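Local structure of putative eukaryotic translation initiation factor eIF-4E (Leishmania major, 5WB5) at residues A185-T188 with D189-E192; H69-R72 with T73-Y77; L142-V146 with G147-D151. The protein probably binds the methylated 5' cap of mRNA, including the cap 4 form, as a translation initiation factor of the eIF4E family. All blocks are in the same frame, centred on the assembly; numbering follows the deposited sequence.

Interaction 1. Residues A185-T188 with D189-E192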
# COMPACT_ATOMS: atom_id res chain seq x y z
N ALA A 185 -8.01 3.38 17.63
CA ALA A 185 -6.77 3.35 18.40
C ALA A 185 -6.94 2.73 19.78
O ALA A 185 -5.94 2.44 20.44
CB ALA A 185 -6.23 4.78 18.55
N SER A 186 -8.18 2.51 20.23
CA SER A 186 -8.43 1.94 21.55
C SER A 186 -8.38 0.42 21.56
O SER A 186 -8.21 -0.17 22.63
CB SER A 186 -9.79 2.41 22.07
OG SER A 186 -10.84 2.01 21.20
N ALA A 187 -8.53 -0.22 20.40
CA ALA A 187 -8.54 -1.68 20.31
C ALA A 187 -7.13 -2.21 20.52
O ALA A 187 -6.29 -2.14 19.63
CB ALA A 187 -9.10 -2.12 18.97
N THR A 188 -6.87 -2.75 21.71
CA THR A 188 -5.55 -3.27 22.02
C THR A 188 -5.33 -4.65 21.40
O THR A 188 -4.28 -4.92 20.82
CB THR A 188 -5.36 -3.34 23.54
OG1 THR A 188 -6.35 -4.20 24.11
CG2 THR A 188 -5.50 -1.95 24.16
N ASP A 189 -6.32 -5.53 21.53
CA ASP A 189 -6.20 -6.87 20.97
C ASP A 189 -6.04 -6.81 19.45
O ASP A 189 -5.26 -7.56 18.87
CB ASP A 189 -7.42 -7.71 21.34
CG ASP A 189 -7.66 -7.76 22.84
OD1 ASP A 189 -6.69 -7.61 23.61
OD2 ASP A 189 -8.83 -7.96 23.25
N LYS A 190 -6.78 -5.91 18.80
CA LYS A 190 -6.67 -5.77 17.35
C LYS A 190 -5.29 -5.25 16.96
O LYS A 190 -4.74 -5.67 15.93
CB LYS A 190 -7.76 -4.84 16.83
CG LYS A 190 -9.17 -5.36 17.04
CD LYS A 190 -10.20 -4.50 16.32
CE LYS A 190 -11.61 -5.04 16.54
NZ LYS A 190 -12.63 -4.22 15.82
N ILE A 191 -4.71 -4.36 17.76
CA ILE A 191 -3.37 -3.85 17.45
C ILE A 191 -2.33 -4.95 17.65
O ILE A 191 -1.36 -5.04 16.90
CB ILE A 191 -3.07 -2.60 18.28
CG1 ILE A 191 -3.95 -1.44 17.81
CG2 ILE A 191 -1.60 -2.20 18.15
CD1 ILE A 191 -3.90 -0.22 18.70
N GLU A 192 -2.52 -5.80 18.66
CA GLU A 192 -1.60 -6.92 18.84
C GLU A 192 -1.71 -7.91 17.68
O GLU A 192 -0.69 -8.43 17.19
CB GLU A 192 -1.89 -7.62 20.17
CG GLU A 192 -0.96 -8.78 20.49
CD GLU A 192 -1.32 -9.48 21.79
OE1 GLU A 192 -2.18 -8.95 22.52
OE2 GLU A 192 -0.75 -10.55 22.07
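E192 N donates to T188 O at 2.9 Å, the shortest bond of this helix start. It is the i to i+4 bond of the first turn. This is the N-terminus of helix 188-200, with A187 at the N-cap position. The preceding bond, I191 N to A187 O, is weak at 3.3 Å. An alanine cannot cap the first turn with a polar side chain, so A187 contributes its carbonyl and its methyl. The methyl lies beside the K190 chain and meets K190 CB at 3.7 Å. K190 is extended beyond CG, and its CD comes equally near the same methyl before the ammonium end leads away from the turn.

I191 covers the other end of the contact. Its chi1 of -69° places CG1 beside the backbone N. The branch therefore leans back over the A187 carbonyl and continues toward the loop. Beyond it, F212 of strand 210-214 and F163 pack on the same isoleucine. A185 also touches F212, so the loop and the helix start both rest on this residue of the edge strand.

T188 and D189 lie on the outer, exposed side. T188 OG1 makes a weak bond to D189 OD1 at 3.5 Å. This links neighbouring side chains without capping the helix. At the loop end, I191 CD1 reaches A185 O at 3.8 Å.

Interaction 2. Residues H69-R72 with T73-Y77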
# COMPACT_ATOMS: atom_id res chain seq x y z
N HIS A 69 13.01 -0.18 -4.75
CA HIS A 69 14.45 -0.16 -4.98
C HIS A 69 14.83 0.92 -5.99
O HIS A 69 15.94 1.47 -5.91
CB HIS A 69 14.92 -1.53 -5.46
CG HIS A 69 16.35 -1.55 -5.92
ND1 HIS A 69 17.34 -0.81 -5.31
CD2 HIS A 69 16.95 -2.22 -6.93
CE1 HIS A 69 18.49 -1.03 -5.92
NE2 HIS A 69 18.28 -1.88 -6.91
N ALA A 70 13.95 1.22 -6.94
CA ALA A 70 14.20 2.23 -7.95
C ALA A 70 13.41 3.51 -7.72
O ALA A 70 13.53 4.45 -8.52
CB ALA A 70 13.87 1.67 -9.34
N LEU A 71 12.63 3.59 -6.65
CA LEU A 71 11.79 4.75 -6.42
C LEU A 71 12.62 5.92 -5.91
O LEU A 71 13.74 5.76 -5.41
CB LEU A 71 10.68 4.40 -5.42
CG LEU A 71 9.54 5.40 -5.26
CD1 LEU A 71 8.83 5.63 -6.58
CD2 LEU A 71 8.56 4.91 -4.20
N ARG A 72 12.05 7.12 -6.04
CA ARG A 72 12.78 8.33 -5.69
C ARG A 72 12.95 8.44 -4.18
O ARG A 72 12.21 7.86 -3.39
CB ARG A 72 12.04 9.56 -6.23
CG ARG A 72 12.85 10.83 -6.18
CD ARG A 72 12.13 11.97 -6.87
NE ARG A 72 12.91 13.20 -6.82
CZ ARG A 72 13.01 13.98 -5.74
NH1 ARG A 72 12.39 13.66 -4.62
NH2 ARG A 72 13.75 15.08 -5.79
N THR A 73 13.96 9.23 -3.78
CA THR A 73 14.37 9.28 -2.38
C THR A 73 13.26 9.79 -1.48
O THR A 73 13.10 9.31 -0.35
CB THR A 73 15.62 10.15 -2.24
OG1 THR A 73 16.66 9.65 -3.09
CG2 THR A 73 16.12 10.15 -0.80
N SER A 74 12.50 10.78 -1.94
CA SER A 74 11.40 11.37 -1.16
C SER A 74 10.10 11.08 -1.89
O SER A 74 9.61 11.90 -2.67
CB SER A 74 11.61 12.85 -0.96
OG SER A 74 12.81 13.11 -0.25
N SER A 75 9.53 9.90 -1.63
CA SER A 75 8.29 9.48 -2.27
C SER A 75 7.47 8.67 -1.27
O SER A 75 8.00 8.10 -0.32
CB SER A 75 8.56 8.65 -3.53
OG SER A 75 9.23 9.41 -4.51
N GLN A 76 6.16 8.64 -1.50
CA GLN A 76 5.28 7.83 -0.66
C GLN A 76 4.16 7.22 -1.49
O GLN A 76 3.46 7.94 -2.22
CB GLN A 76 4.67 8.65 0.49
CG GLN A 76 5.68 9.43 1.31
CD GLN A 76 5.06 10.15 2.50
OE1 GLN A 76 5.77 10.66 3.37
NE2 GLN A 76 3.73 10.19 2.55
N TYR A 77 4.02 5.90 -1.36
CA TYR A 77 2.85 5.16 -1.82
C TYR A 77 1.82 5.13 -0.70
O TYR A 77 2.16 4.80 0.44
CB TYR A 77 3.21 3.72 -2.21
CG TYR A 77 3.87 3.52 -3.56
CD1 TYR A 77 3.39 4.14 -4.70
CD2 TYR A 77 4.98 2.68 -3.69
CE1 TYR A 77 3.99 3.94 -5.93
CE2 TYR A 77 5.59 2.48 -4.91
CZ TYR A 77 5.09 3.11 -6.03
OH TYR A 77 5.70 2.91 -7.25
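L71 and R72 both have chi1 near -168°, which sets each CG trans to the backbone N and sends the two chains along different sides of the turn. S75 has chi1 of -63°, which sets its OG beside its own N. These torsions bring L71 against S75 and Y77, and R72 against S74 and S75. The chain bends sharply at T73 and S74, leaving R72 CA and S75 CA 5.8 Å apart. No hydrogen bond joins the two halves of the turn, so side-chain packing carries the contact.

L71 makes the apolar part. Its CD2 branch sits 3.8 Å from S75 CB. The same methyl meets Y77 CE2 at 3.9 Å, coming to the ring obliquely. R72 works on the outside of the bend. Its CB lies next to S75 OG at 3.3 Å. Beyond CG the arginine is extended as far as NE, and NH1 then comes 3.8 Å from S74 CB. S74 O lies at the edge of the guanidinium, near its plane, but no bond is formed.

The buried polar ends are satisfied outside the turn. S75 OG bonds to Y31 OH, and Y77 OH bonds to K66 O in the loop after helix 55-64. A second protein chain of the assembly also meets this region: A70 makes backbone hydrogen bonds with it, and L71 packs on its backbone. This is consistent with a partner-binding surface of eIF4E proteins.

The turn leads from helix 55-64 into strand 75-81, which runs antiparallel between strands 22-32 and 164-171 in the curved sheet of the eIF4E fold.

Interaction 3. Residues L142-V146 with G147-D151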
# COMPACT_ATOMS: atom_id res chain seq x y z
N LEU A 142 0.79 -5.58 0.77
CA LEU A 142 -0.30 -5.20 -0.12
C LEU A 142 -1.25 -6.37 -0.35
O LEU A 142 -2.48 -6.21 -0.34
CB LEU A 142 0.26 -4.69 -1.44
CG LEU A 142 0.60 -3.20 -1.48
CD1 LEU A 142 1.54 -2.90 -2.64
CD2 LEU A 142 -0.68 -2.37 -1.58
N MET A 143 -0.69 -7.57 -0.57
CA MET A 143 -1.52 -8.75 -0.79
C MET A 143 -2.33 -9.09 0.46
O MET A 143 -3.49 -9.50 0.36
CB MET A 143 -0.65 -9.94 -1.19
CG MET A 143 -0.08 -9.85 -2.60
SD MET A 143 0.82 -11.33 -3.10
CE MET A 143 2.13 -11.36 -1.88
N ALA A 144 -1.73 -8.92 1.64
CA ALA A 144 -2.47 -9.13 2.88
C ALA A 144 -3.59 -8.11 3.03
O ALA A 144 -4.67 -8.42 3.55
CB ALA A 144 -1.52 -9.08 4.07
N THR A 145 -3.35 -6.87 2.59
CA THR A 145 -4.39 -5.85 2.66
C THR A 145 -5.57 -6.24 1.78
O THR A 145 -6.71 -6.34 2.26
CB THR A 145 -3.82 -4.50 2.23
OG1 THR A 145 -2.66 -4.19 3.02
CG2 THR A 145 -4.86 -3.39 2.42
N VAL A 146 -5.32 -6.47 0.49
CA VAL A 146 -6.43 -6.74 -0.42
C VAL A 146 -7.10 -8.07 -0.08
O VAL A 146 -8.32 -8.21 -0.20
CB VAL A 146 -5.96 -6.71 -1.89
CG1 VAL A 146 -5.51 -5.31 -2.27
CG2 VAL A 146 -4.85 -7.73 -2.14
N GLY A 147 -6.32 -9.06 0.34
CA GLY A 147 -6.84 -10.36 0.71
C GLY A 147 -7.53 -10.42 2.05
O GLY A 147 -8.08 -11.47 2.40
N GLU A 148 -7.50 -9.34 2.82
CA GLU A 148 -8.22 -9.22 4.08
C GLU A 148 -7.71 -10.16 5.16
O GLU A 148 -8.43 -10.46 6.11
CB GLU A 148 -9.73 -9.45 3.88
CG GLU A 148 -10.40 -8.42 2.99
CD GLU A 148 -10.44 -7.04 3.61
OE1 GLU A 148 -10.24 -6.94 4.84
OE2 GLU A 148 -10.66 -6.06 2.87
N TYR A 149 -6.47 -10.64 5.04
CA TYR A 149 -5.84 -11.39 6.12
C TYR A 149 -4.79 -10.57 6.86
O TYR A 149 -3.87 -11.13 7.47
CB TYR A 149 -5.24 -12.70 5.61
CG TYR A 149 -4.27 -12.60 4.45
CD1 TYR A 149 -4.73 -12.54 3.14
CD2 TYR A 149 -2.89 -12.62 4.66
CE1 TYR A 149 -3.86 -12.47 2.07
CE2 TYR A 149 -2.01 -12.55 3.59
CZ TYR A 149 -2.50 -12.48 2.30
OH TYR A 149 -1.64 -12.41 1.22
N LEU A 150 -4.91 -9.24 6.81
CA LEU A 150 -4.14 -8.39 7.71
C LEU A 150 -4.81 -8.30 9.08
O LEU A 150 -4.14 -8.06 10.08
CB LEU A 150 -3.97 -7.00 7.09
CG LEU A 150 -2.78 -6.15 7.55
CD1 LEU A 150 -1.45 -6.85 7.34
CD2 LEU A 150 -2.78 -4.83 6.80
N ASP A 151 -6.13 -8.50 9.12
CA ASP A 151 -6.87 -8.69 10.37
C ASP A 151 -7.90 -9.79 10.12
O ASP A 151 -8.89 -9.55 9.42
CB ASP A 151 -7.53 -7.40 10.84
CG ASP A 151 -8.47 -6.82 9.80
OD1 ASP A 151 -8.16 -6.93 8.60
OD2 ASP A 151 -9.51 -6.25 10.19
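M143 O accepts a helical bond from G147 N at 2.9 Å, and the helix then closes in a Schellman motif. E148 takes a positive phi of 67°, which turns the chain out of helix 133-147. E148 N bonds to T145 O at 3.2 Å, from well above the carbonyl plane. Y149 N reaches back to A144 O in a weak bond, the longer loop of the motif.

The close packing is at Y149. Its chi1 of 54° sets CG between the backbone N and carbonyl carbon, folding the ring back on the helix end. A144 CA then lies over one ring face, toward the rim, and its CB is 3.5 Å from Y149 CE2.

L150 adds a longer apolar contact, CD1 to A144 CB at 4.0 Å. L150 CD2 lies alongside T145, whose OG1 is bonded to V141 O. Both residues are buried; solvent reaches the contact at the partly exposed Y149.

E148 OE2 forms a salt bridge with R25 NE. Its OE1 pairs with a basic side chain of a second protein chain, so this helix end is part of an interface. G147 makes backbone hydrogen bonds with that chain. This is consistent with the dorsal face that eIF4E proteins offer to partner proteins.

A144 CA stands 3.6 Å from the Y149 ring centroid in a CH-pi contact, 19° off the ring normal.

How the interactions relate
All three are local contacts at ends of regular structure: interaction 1 starts a helix, interaction 2 leads into a strand and interaction 3 ends a helix. Interactions 1 and 3 are the nearest pair, with centres 17 Å apart and nearest atoms about 6 Å apart. Interactions 2 and 3 lie on opposite sides of the chain's centre, with centres 22 Å apart. Both nevertheless meet the second protein chain, which therefore spans the two sites, probably on the dorsal face, away from the cap site. Interaction 1 lies 30 Å from interaction 2, centre to centre, and touches no other chain. F163 joins two of them, packing on K190 and I191 as well as on D151.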